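PDB 3VTH: hydrogenase maturation factor from Thermoanaerobacter tengcongensis, which probably uses carbamoyl phosphate and ATP to carbamoylate the C-terminal cysteine of HypE during [NiFe]-hydrogenase maturation. Local coordinates for residues A421-H425 and Y446-F450; V456-D460 and A471-D475; S157-F161 and N359-V363. All coordinates share one frame; numbering follows the deposited sequence.

Overall arrangement
The three contacts illustrate how the place of a contact in a fold shapes its chemistry. Contacts 1 and 2 are largely buried and both belong to the Kae1-like domain, where they reach the same mixed sheet: contact 1 sets the end of strand 420-423 and the loop that follows against the end of helix 433-449, and contact 2 sets strand 456-460 against helix 466-473. Their centres lie about 16 Å apart. Aromatic stacking and a buried hydroxyl-imidazole bond carry contact 1, whereas contact 2 rests on small aliphatic groups with no hydrogen bond between its segments. Contact 3, partly exposed, joins two distant loops through backbone polar groups, a serine and a water, with a phenylalanine rim packed on an asparagine.

Contact 1. Residues A421-H425 and Y446-F450; sequences AFISH and YKKLF
The rings of F422 and F450 lie face to face, their centroids 4.1 Å apart and their planes only 16° from parallel. CG of F450 sits over the centre of the F422 ring, while CE1 of F422 is displaced toward the rim of the F450 ring and comes within 3.6 Å of F450 CD1. The other face of F450 is taken by CG of L449, its neighbour in sequence, and CD1 of Y446 meets its edge in the ring plane, so the ring is wedged between the strand and its own helix end. In Y446 one ring face receives CB of S424, 4.0 Å from CZ of Y446 and offset toward the rim; F413 makes an edge-to-face contact with the same tyrosine.

The polar end of Y446 turns to H425. Its OH lies in the imidazole plane, 2.8 Å from ND1 of H425, in a hydrogen bond that is nearly straight at 171°; either atom could be the donor. The two rings themselves meet rim to rim. With CG of H425 set between its backbone N and carbonyl carbon (chi1 64°), the imidazole swings back toward the helix to reach the hydroxyl. NE2 of H425 is bound in turn by the hydroxyl of Y438, which leaves both ring nitrogens engaged and should fix the ring's rotation. Beside it, the hydroxyl of S424 is gripped by two backbone groups: OG bonds to the carbonyl O of H425 at 2.9 Å and also accepts from the backbone N of F413.

This is the packing of a helix end against a strand of the mixed sheet and the loop leaving it, in the Kae1-like domain, a member of the actin-like ATPase clan, with F422 at the centre of an inverse gamma turn.

Contact 2. Residues V456-D460 and A471-D475; sequences VVAHD and AKSLD
A471 and V457 provide the apolar heart of this contact. The methyl of A471 points at the strand and fits between two of its side chains, with CB 3.6 Å from CG2 of V457 and equally close, at 3.6 Å, to CB of H459. V457 and H459 are alternate residues of strand 456-460 and so face the helix together, while A458 turns to the other side of the sheet, against Q741 and A745 of helix 737-749. CG2 of V457 stands opposite its backbone N, and this places the one methyl between A471 and the last apolar partner, L474, whose CD1 lies 4.2 Å from that CG2.

K472 is the one exposed residue to take part. Its chain, bent at several bonds, passes at about a right angle to the H459 side chain and brings NZ to 3.9 Å from CE1 of H459, a close approach rather than a hydrogen bond.

No hydrogen bond crosses between the two segments. Within them, ND1 of H459 donates to the carbonyl O of D460 at 2.8 Å, with the acceptor close to the imidazole plane but ND1 well above the carbonyl plane; the bond should limit rotation of the ring. D460, at the strand's end, is a second-shell residue whose OD1 holds ND1 of the iron ligand H483.

The segments belong to the beta-alpha-beta unit formed by strand 456-460, helix 466-473 and strand 478-481. Because methyl and methylene groups alone make its closest approaches, helix and strand are held by close apolar fit.

Contact 3. Residues S157-F161 and N359-V363; sequences SMKVF and NRDIV
The carbonyl O of D361 accepts a hydrogen bond from OG of S157 at 2.7 Å, the shortest direct link between the two loops. The hydroxyl approaches tilted 28° from the carbonyl plane, and CB of S157 packs against CB of D361 at 3.6 Å. A water extends the join along the backbone: it donates to O of S157 at 2.7 Å and accepts from the N of D361 at 3.0 Å. Serine thus meets both backbone polar groups of D361, one directly and one through solvent, and CG2 of V363 borders its hydroxyl on a further side.

The 157-161 loop runs close to the zinc site of C164, C167, C186 and C189, before helix 165-171; the 359-363 loop follows strand 354-358 in the region related to the YrdC family. The contact therefore ties the finger region to the YrdC-like domain, and the zinc lies about 8 Å from the side chain of M158.

Further along, F161 meets N359. CZ at the rim of the F161 ring comes within 3.4 Å of the carbonyl O of N359, which lies near the ring plane. The carboxamide of N359 leans against the same rim, its plane 72° from the ring, with OD1 3.6 Å from CZ of F161. Its CG sits between the backbone N and the carbonyl carbon (chi1 60°), which folds the amide back toward the phenylalanine, and OD1 is held there by the backbone N of S192. M158, with its chain curled, sets SD 4.0 Å from CD of R360.

Contact 1. Residues A421-H425 and Y446-F450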
loop_
_atom_site.group_PDB
_atom_site.type_symbol
_atom_site.label_atom_id
_atom_site.label_comp_id
_atom_site.label_asym_id
_atom_site.label_seq_id
_atom_site.Cartn_x
_atom_site.Cartn_y
_atom_site.Cartn_z
ATOM N N ALA A 421 8.572 12.788 0.066
ATOM C CA ALA A 421 7.118 12.784 0.006
ATOM C C ALA A 421 6.687 11.690 0.986
ATOM O O ALA A 421 6.859 10.501 0.717
ATOM C CB ALA A 421 6.636 12.476 -1.412
ATOM N N PHE A 422 6.232 12.119 2.154
ATOM C CA PHE A 422 5.729 11.225 3.177
ATOM C C PHE A 422 4.286 10.896 2.837
ATOM O O PHE A 422 3.365 11.609 3.259
ATOM C CB PHE A 422 5.784 11.903 4.543
ATOM C CG PHE A 422 7.181 12.076 5.079
ATOM C CD1 PHE A 422 7.873 10.988 5.620
ATOM C CD2 PHE A 422 7.800 13.324 5.052
ATOM C CE1 PHE A 422 9.189 11.145 6.125
ATOM C CE2 PHE A 422 9.095 13.496 5.558
ATOM C CZ PHE A 422 9.793 12.412 6.094
ATOM N N ILE A 423 4.094 9.857 2.035
ATOM C CA ILE A 423 2.743 9.383 1.743
ATOM C C ILE A 423 2.270 8.499 2.925
ATOM O O ILE A 423 3.020 7.645 3.440
ATOM C CB ILE A 423 2.668 8.646 0.369
ATOM C CG1 ILE A 423 1.210 8.294 0.021
ATOM C CG2 ILE A 423 3.568 7.399 0.366
ATOM C CD1 ILE A 423 0.986 7.784 -1.445
ATOM N N SER A 424 1.053 8.736 3.389
ATOM C CA SER A 424 0.564 8.035 4.568
ATOM C C SER A 424 0.296 6.589 4.224
ATOM O O SER A 424 0.101 6.233 3.049
ATOM C CB SER A 424 -0.729 8.677 5.073
ATOM O OG SER A 424 -1.856 8.321 4.271
ATOM N N HIS A 425 0.272 5.755 5.251
ATOM C CA HIS A 425 -0.255 4.418 5.091
ATOM C C HIS A 425 -1.718 4.492 4.651
ATOM O O HIS A 425 -2.388 5.499 4.860
ATOM C CB HIS A 425 -0.124 3.622 6.391
ATOM C CG HIS A 425 -0.919 4.167 7.545
ATOM N ND1 HIS A 425 -0.484 5.222 8.324
ATOM C CD2 HIS A 425 -2.100 3.767 8.083
ATOM C CE1 HIS A 425 -1.369 5.455 9.281
ATOM N NE2 HIS A 425 -2.358 4.588 9.156
ATOM N N TYR A 446 0.974 12.653 11.649
ATOM C CA TYR A 446 2.062 12.733 10.674
ATOM C C TYR A 446 2.707 14.123 10.715
ATOM O O TYR A 446 3.928 14.243 10.638
ATOM C CB TYR A 446 1.552 12.396 9.264
ATOM C CG TYR A 446 1.619 10.914 8.893
ATOM C CD1 TYR A 446 2.451 10.475 7.858
ATOM C CD2 TYR A 446 0.841 9.964 9.565
ATOM C CE1 TYR A 446 2.515 9.129 7.500
ATOM C CE2 TYR A 446 0.882 8.601 9.213
ATOM C CZ TYR A 446 1.720 8.199 8.172
ATOM O OH TYR A 446 1.774 6.870 7.815
ATOM N N LYS A 447 1.888 15.170 10.845
ATOM C CA LYS A 447 2.421 16.537 11.011
ATOM C C LYS A 447 3.315 16.675 12.235
ATOM O O LYS A 447 4.353 17.330 12.180
ATOM C CB LYS A 447 1.307 17.586 11.085
ATOM C CG LYS A 447 0.560 17.796 9.750
ATOM C CD LYS A 447 -0.392 19.002 9.810
ATOM C CE LYS A 447 -1.479 18.814 10.825
ATOM N NZ LYS A 447 -2.385 20.003 10.864
ATOM N N LYS A 448 2.904 16.070 13.339
ATOM C CA LYS A 448 3.713 16.078 14.550
ATOM C C LYS A 448 4.947 15.196 14.395
ATOM O O LYS A 448 6.056 15.599 14.728
ATOM C CB LYS A 448 2.891 15.600 15.746
ATOM C CG LYS A 448 1.741 16.521 16.099
ATOM C CD LYS A 448 1.144 16.159 17.464
ATOM C CE LYS A 448 -0.306 16.641 17.551
ATOM N NZ LYS A 448 -0.391 18.138 17.468
ATOM N N LEU A 449 4.756 13.982 13.892
ATOM C CA LEU A 449 5.858 13.031 13.820
ATOM C C LEU A 449 6.991 13.544 12.907
ATOM O O LEU A 449 8.176 13.451 13.256
ATOM C CB LEU A 449 5.360 11.663 13.358
ATOM C CG LEU A 449 6.375 10.512 13.417
ATOM C CD1 LEU A 449 7.019 10.400 14.803
ATOM C CD2 LEU A 449 5.692 9.225 13.037
ATOM N N PHE A 450 6.613 14.088 11.749
ATOM C CA PHE A 450 7.596 14.560 10.777
ATOM C C PHE A 450 7.825 16.079 10.755
ATOM O O PHE A 450 8.538 16.583 9.881
ATOM C CB PHE A 450 7.270 14.003 9.382
ATOM C CG PHE A 450 7.231 12.506 9.351
ATOM C CD1 PHE A 450 8.388 11.763 9.612
ATOM C CD2 PHE A 450 6.041 11.831 9.103
ATOM C CE1 PHE A 450 8.357 10.367 9.601
ATOM C CE2 PHE A 450 6.002 10.437 9.099
ATOM C CZ PHE A 450 7.161 9.706 9.346
#

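Contact 2. Residues V456-D460 and A471-D475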
loop_
_atom_site.group_PDB
_atom_site.type_symbol
_atom_site.label_atom_id
_atom_site.label_comp_id
_atom_site.label_asym_id
_atom_site.label_seq_id
_atom_site.Cartn_x
_atom_site.Cartn_y
_atom_site.Cartn_z
ATOM N N VAL A 456 0.632 24.901 1.730
ATOM C CA VAL A 456 -0.317 24.868 0.628
ATOM C C VAL A 456 -0.983 23.495 0.675
ATOM O O VAL A 456 -0.334 22.500 1.037
ATOM C CB VAL A 456 0.394 25.093 -0.749
ATOM C CG1 VAL A 456 -0.536 24.840 -1.912
ATOM C CG2 VAL A 456 0.961 26.534 -0.859
ATOM N N VAL A 457 -2.272 23.443 0.345
ATOM C CA VAL A 457 -2.995 22.167 0.315
ATOM C C VAL A 457 -3.431 21.857 -1.119
ATOM O O VAL A 457 -3.966 22.734 -1.816
ATOM C CB VAL A 457 -4.211 22.157 1.281
ATOM C CG1 VAL A 457 -5.234 23.239 0.896
ATOM C CG2 VAL A 457 -4.911 20.784 1.267
ATOM N N ALA A 458 -3.179 20.621 -1.554
ATOM C CA ALA A 458 -3.577 20.160 -2.870
ATOM C C ALA A 458 -4.720 19.159 -2.701
ATOM O O ALA A 458 -4.727 18.338 -1.758
ATOM C CB ALA A 458 -2.403 19.509 -3.604
ATOM N N HIS A 459 -5.691 19.246 -3.603
ATOM C CA HIS A 459 -6.890 18.418 -3.490
ATOM C C HIS A 459 -7.465 18.114 -4.866
ATOM O O HIS A 459 -7.108 18.766 -5.864
ATOM C CB HIS A 459 -7.935 19.120 -2.604
ATOM C CG HIS A 459 -8.470 20.394 -3.184
ATOM N ND1 HIS A 459 -9.503 20.426 -4.104
ATOM C CD2 HIS A 459 -8.117 21.681 -2.969
ATOM C CE1 HIS A 459 -9.760 21.683 -4.425
ATOM N NE2 HIS A 459 -8.934 22.464 -3.745
ATOM N N ASP A 460 -8.354 17.124 -4.914
ATOM C CA ASP A 460 -9.030 16.749 -6.139
ATOM C C ASP A 460 -10.048 17.811 -6.545
ATOM O O ASP A 460 -10.648 18.485 -5.690
ATOM C CB ASP A 460 -9.760 15.411 -5.939
ATOM C CG ASP A 460 -9.997 14.668 -7.254
ATOM O OD1 ASP A 460 -9.197 13.771 -7.579
ATOM O OD2 ASP A 460 -10.990 14.964 -7.951
ATOM N N ALA A 471 -9.790 19.916 2.748
ATOM C CA ALA A 471 -8.855 20.880 2.151
ATOM C C ALA A 471 -9.406 22.310 2.178
ATOM O O ALA A 471 -8.710 23.242 2.578
ATOM C CB ALA A 471 -8.493 20.485 0.733
ATOM N N LYS A 472 -10.658 22.460 1.759
ATOM C CA LYS A 472 -11.318 23.762 1.724
ATOM C C LYS A 472 -11.536 24.330 3.112
ATOM O O LYS A 472 -11.587 25.542 3.272
ATOM C CB LYS A 472 -12.661 23.685 0.999
ATOM C CG LYS A 472 -12.614 23.105 -0.404
ATOM C CD LYS A 472 -11.806 23.974 -1.364
ATOM C CE LYS A 472 -12.575 24.225 -2.666
ATOM N NZ LYS A 472 -13.188 23.001 -3.241
ATOM N N SER A 473 -11.650 23.457 4.113
ATOM C CA SER A 473 -11.809 23.896 5.501
ATOM C C SER A 473 -10.549 24.560 6.074
ATOM O O SER A 473 -10.618 25.204 7.122
ATOM C CB SER A 473 -12.210 22.718 6.404
ATOM O OG SER A 473 -11.061 22.085 6.971
ATOM N N LEU A 474 -9.398 24.389 5.422
ATOM C CA LEU A 474 -8.139 24.901 5.990
ATOM C C LEU A 474 -7.890 26.369 5.593
ATOM O O LEU A 474 -8.437 26.859 4.609
ATOM C CB LEU A 474 -6.947 24.012 5.610
ATOM C CG LEU A 474 -7.005 22.502 5.916
ATOM C CD1 LEU A 474 -5.863 21.748 5.226
ATOM C CD2 LEU A 474 -6.983 22.249 7.425
ATOM N N ASP A 475 -7.065 27.059 6.364
ATOM C CA ASP A 475 -6.756 28.462 6.093
ATOM C C ASP A 475 -5.449 28.538 5.301
ATOM O O ASP A 475 -4.473 29.133 5.743
ATOM C CB ASP A 475 -6.661 29.216 7.427
ATOM C CG ASP A 475 -6.433 30.713 7.259
ATOM O OD1 ASP A 475 -7.092 31.332 6.393
ATOM O OD2 ASP A 475 -5.606 31.274 8.028
#

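Contact 3. Residues S157-F161 and N359-V363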
loop_
_atom_site.group_PDB
_atom_site.type_symbol
_atom_site.label_atom_id
_atom_site.label_comp_id
_atom_site.label_asym_id
_atom_site.label_seq_id
_atom_site.Cartn_x
_atom_site.Cartn_y
_atom_site.Cartn_z
ATOM N N SER A 157 6.140 2.878 22.983
ATOM C CA SER A 157 5.312 2.334 24.063
ATOM C C SER A 157 6.053 1.329 24.962
ATOM O O SER A 157 5.466 0.804 25.917
ATOM C CB SER A 157 3.967 1.804 23.557
ATOM O OG SER A 157 4.093 1.176 22.324
ATOM N N MET A 158 7.337 1.083 24.672
ATOM C CA MET A 158 8.200 0.352 25.605
ATOM C C MET A 158 8.608 1.211 26.809
ATOM O O MET A 158 9.273 0.725 27.719
ATOM C CB MET A 158 9.447 -0.221 24.902
ATOM C CG MET A 158 9.164 -1.422 23.978
ATOM S SD MET A 158 8.144 -2.738 24.694
ATOM C CE MET A 158 9.336 -3.496 25.792
ATOM N N LYS A 159 8.201 2.479 26.809
ATOM C CA LYS A 159 8.530 3.407 27.890
ATOM C C LYS A 159 7.914 3.015 29.233
ATOM O O LYS A 159 8.343 3.511 30.267
ATOM C CB LYS A 159 8.109 4.842 27.543
ATOM C CG LYS A 159 6.594 5.085 27.600
ATOM C CD LYS A 159 6.233 6.470 27.067
ATOM C CE LYS A 159 4.721 6.685 27.086
ATOM N NZ LYS A 159 4.386 8.081 26.681
ATOM N N VAL A 160 6.896 2.155 29.217
ATOM C CA VAL A 160 6.303 1.673 30.473
ATOM C C VAL A 160 6.746 0.247 30.809
ATOM O O VAL A 160 6.186 -0.396 31.700
ATOM C CB VAL A 160 4.760 1.812 30.505
ATOM C CG1 VAL A 160 4.359 3.281 30.457
ATOM C CG2 VAL A 160 4.091 1.001 29.367
ATOM N N PHE A 161 7.756 -0.237 30.087
ATOM C CA PHE A 161 8.374 -1.527 30.367
ATOM C C PHE A 161 9.865 -1.362 30.684
ATOM O O PHE A 161 10.706 -1.662 29.840
ATOM C CB PHE A 161 8.208 -2.456 29.165
ATOM C CG PHE A 161 6.790 -2.877 28.910
ATOM C CD1 PHE A 161 6.194 -3.883 29.689
ATOM C CD2 PHE A 161 6.041 -2.275 27.896
ATOM C CE1 PHE A 161 4.874 -4.273 29.465
ATOM C CE2 PHE A 161 4.718 -2.671 27.659
ATOM C CZ PHE A 161 4.139 -3.674 28.442
ATOM N N ASN A 359 -0.402 -6.189 26.330
ATOM C CA ASN A 359 -0.348 -4.890 26.984
ATOM C C ASN A 359 0.717 -3.956 26.417
ATOM O O ASN A 359 1.133 -3.043 27.099
ATOM C CB ASN A 359 -0.194 -5.058 28.512
ATOM C CG ASN A 359 1.070 -5.813 28.890
ATOM O OD1 ASN A 359 1.749 -6.396 28.034
ATOM N ND2 ASN A 359 1.408 -5.789 30.163
ATOM N N ARG A 360 1.157 -4.169 25.174
ATOM C CA ARG A 360 2.029 -3.187 24.511
ATOM C C ARG A 360 1.154 -2.249 23.680
ATOM O O ARG A 360 0.548 -2.676 22.688
ATOM C CB ARG A 360 3.099 -3.861 23.621
ATOM C CG ARG A 360 4.095 -2.859 22.960
ATOM C CD ARG A 360 5.180 -3.543 22.100
ATOM N NE ARG A 360 4.599 -4.402 21.057
ATOM C CZ ARG A 360 5.236 -5.418 20.476
ATOM N NH1 ARG A 360 6.481 -5.706 20.816
ATOM N NH2 ARG A 360 4.631 -6.150 19.547
ATOM N N ASP A 361 1.080 -0.983 24.076
ATOM C CA ASP A 361 0.268 0.002 23.330
ATOM C C ASP A 361 0.627 0.073 21.855
ATOM O O ASP A 361 1.802 0.054 21.484
ATOM C CB ASP A 361 0.395 1.400 23.924
ATOM C CG ASP A 361 -0.321 1.539 25.254
ATOM O OD1 ASP A 361 -0.275 2.656 25.808
ATOM O OD2 ASP A 361 -0.938 0.552 25.748
ATOM N N ILE A 362 -0.401 0.113 21.012
ATOM C CA ILE A 362 -0.209 0.421 19.597
ATOM C C ILE A 362 -0.473 1.913 19.507
ATOM O O ILE A 362 -1.572 2.372 19.832
ATOM C CB ILE A 362 -1.173 -0.363 18.674
ATOM C CG1 ILE A 362 -0.878 -1.867 18.752
ATOM C CG2 ILE A 362 -1.085 0.166 17.190
ATOM C CD1 ILE A 362 -1.968 -2.765 18.084
ATOM N N VAL A 363 0.553 2.667 19.118
ATOM C CA VAL A 363 0.431 4.108 18.989
ATOM C C VAL A 363 -0.193 4.486 17.651
ATOM O O VAL A 363 -1.091 5.324 17.592
ATOM C CB VAL A 363 1.817 4.815 19.145
ATOM C CG1 VAL A 363 1.659 6.319 18.994
ATOM C CG2 VAL A 363 2.434 4.448 20.538
HETATM O O HOH W 1 2.846 0.262 26.103
#